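Side-chain contact in heme utilization cystosolic carrier protein HutX (Pectobacterium carotovorum, PDB 2PH0), which probably binds heme and carries it within the cytosol as part of bacterial heme utilization: residues D119-V124 / D152-L157. Sequence-based numbering, arbitrary orientation.
Sequences DTASVV and DAFRAL
Helix-on-sheet packing in the ChuX/HutX fold brings F154, on the C-terminal helix 148-160, down onto A121, S122 and V123 of strand 118-126, an interior strand of the six-stranded antiparallel sheet. The axes of the short segments 119-124 and 152-157 approach to 10.1 Å at 46°, and no hydrogen bond links the two segments, so the junction rests on van der Waals contact around one ring. With CG anti to the backbone N (chi1 175°), F154 reaches across the interface and inserts its CE2/CZ end between the side chains of A121 and V123, two residues apart on the same side of the strand. A121 supplies a CH-pi contact: its CB lies 4.2 Å from the centroid of the F154 ring, and the line joining them is 14° off the ring normal, which places the methyl over the face. V123 comes obliquely from the opposite side of the ring plane, its CG2 3.6 Å from CE2 of F154. Of the two methyl branches of V123, the one that meets the ring is thus CG2, which stands beside the backbone N. Between these two residues the side chain of S122 leaves the far side of the strand, and its backbone faces the ring instead. The neighbouring strand 107-115 adds F110, whose ring meets F154 edge-to-face and which also touches V123 and L157. Farther out, R155 forms a salt bridge with E112 of that strand, a polar tie alongside the buried ring. At the leading rim of the aromatic, the carbonyl O of S122 sits near the ring plane, 3.4 Å from both CE2 and CZ of F154.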
loop_
_atom_site.group_PDB
_atom_site.type_symbol
_atom_site.label_atom_id
_atom_site.label_comp_id
_atom_site.label_asym_id
_atom_site.label_seq_id
_atom_site.Cartn_x
_atom_site.Cartn_y
_atom_site.Cartn_z
ATOM N N ASP B 119 18.258 15.106 4.138
ATOM C CA ASP B 119 18.547 13.891 4.889
ATOM C C ASP B 119 17.259 13.131 5.165
ATOM O O ASP B 119 16.268 13.713 5.604
ATOM C CB ASP B 119 19.221 14.222 6.222
ATOM C CG ASP B 119 20.615 14.783 6.047
ATOM O OD1 ASP B 119 21.360 14.272 5.187
ATOM O OD2 ASP B 119 20.971 15.728 6.779
ATOM N N THR B 120 17.278 11.830 4.902
ATOM C CA THR B 120 16.108 10.997 5.138
ATOM C C THR B 120 16.537 9.744 5.883
ATOM O O THR B 120 17.684 9.306 5.789
ATOM C CB THR B 120 15.404 10.601 3.810
ATOM O OG1 THR B 120 16.176 9.612 3.116
ATOM C CG2 THR B 120 15.245 11.827 2.912
ATOM N N ALA B 121 15.608 9.183 6.648
ATOM C CA ALA B 121 15.861 7.975 7.410
ATOM C C ALA B 121 14.636 7.094 7.261
ATOM O O ALA B 121 13.523 7.509 7.595
ATOM C CB ALA B 121 16.083 8.308 8.876
ATOM N N SER B 122 14.840 5.883 6.765
ATOM C CA SER B 122 13.726 4.967 6.569
ATOM C C SER B 122 14.012 3.529 6.981
ATOM O O SER B 122 15.162 3.092 7.054
ATOM C CB SER B 122 13.286 4.989 5.099
ATOM O OG SER B 122 14.367 4.671 4.223
ATOM N N VAL B 123 12.942 2.806 7.278
ATOM C CA VAL B 123 13.050 1.402 7.624
ATOM C C VAL B 123 12.266 0.721 6.517
ATOM O O VAL B 123 11.066 0.963 6.362
ATOM C CB VAL B 123 12.398 1.066 8.969
ATOM C CG1 VAL B 123 12.571 -0.419 9.246
ATOM C CG2 VAL B 123 13.026 1.890 10.078
ATOM N N VAL B 124 12.947 -0.103 5.735
ATOM C CA VAL B 124 12.303 -0.785 4.615
ATOM C C VAL B 124 12.144 -2.279 4.869
ATOM O O VAL B 124 13.084 -2.948 5.272
ATOM C CB VAL B 124 13.112 -0.571 3.327
ATOM C CG1 VAL B 124 12.359 -1.145 2.137
ATOM C CG2 VAL B 124 13.373 0.936 3.121
ATOM N N ASP B 152 17.657 9.208 17.048
ATOM C CA ASP B 152 18.353 8.467 18.086
ATOM C C ASP B 152 17.749 7.070 18.298
ATOM O O ASP B 152 18.475 6.097 18.402
ATOM C CB ASP B 152 18.348 9.237 19.417
ATOM C CG ASP B 152 19.109 10.549 19.337
ATOM O OD1 ASP B 152 20.075 10.632 18.544
ATOM O OD2 ASP B 152 18.759 11.492 20.078
ATOM N N ALA B 153 16.425 6.969 18.357
ATOM C CA ALA B 153 15.798 5.661 18.553
ATOM C C ALA B 153 16.039 4.766 17.335
ATOM O O ALA B 153 16.239 3.557 17.469
ATOM C CB ALA B 153 14.291 5.834 18.786
ATOM N N PHE B 154 16.010 5.372 16.151
ATOM C CA PHE B 154 16.232 4.672 14.879
ATOM C C PHE B 154 17.648 4.100 14.856
ATOM O O PHE B 154 17.855 2.931 14.526
ATOM C CB PHE B 154 16.003 5.664 13.724
ATOM C CG PHE B 154 16.319 5.130 12.339
ATOM C CD1 PHE B 154 17.634 5.029 11.887
ATOM C CD2 PHE B 154 15.282 4.814 11.449
ATOM C CE1 PHE B 154 17.912 4.627 10.574
ATOM C CE2 PHE B 154 15.552 4.413 10.129
ATOM C CZ PHE B 154 16.865 4.318 9.690
ATOM N N ARG B 155 18.634 4.914 15.208
ATOM C CA ARG B 155 20.001 4.415 15.212
ATOM C C ARG B 155 20.223 3.368 16.305
ATOM O O ARG B 155 20.973 2.415 16.106
ATOM C CB ARG B 155 20.978 5.578 15.351
ATOM C CG ARG B 155 20.992 6.475 14.111
ATOM C CD ARG B 155 21.841 7.710 14.340
ATOM N NE ARG B 155 21.951 8.508 13.128
ATOM C CZ ARG B 155 22.529 9.705 13.078
ATOM N NH1 ARG B 155 23.054 10.240 14.175
ATOM N NH2 ARG B 155 22.571 10.368 11.935
ATOM N N ALA B 156 19.555 3.524 17.444
ATOM C CA ALA B 156 19.692 2.565 18.543
ATOM C C ALA B 156 19.177 1.197 18.127
ATOM O O ALA B 156 19.819 0.175 18.369
ATOM C CB ALA B 156 18.929 3.050 19.768
ATOM N N LEU B 157 18.008 1.181 17.502
ATOM C CA LEU B 157 17.410 -0.063 17.046
ATOM C C LEU B 157 18.283 -0.713 15.983
ATOM O O LEU B 157 18.558 -1.913 16.050
ATOM C CB LEU B 157 16.005 0.202 16.493
ATOM C CG LEU B 157 15.236 -0.993 15.916
ATOM C CD1 LEU B 157 15.151 -2.118 16.947
ATOM C CD2 LEU B 157 13.844 -0.521 15.529
#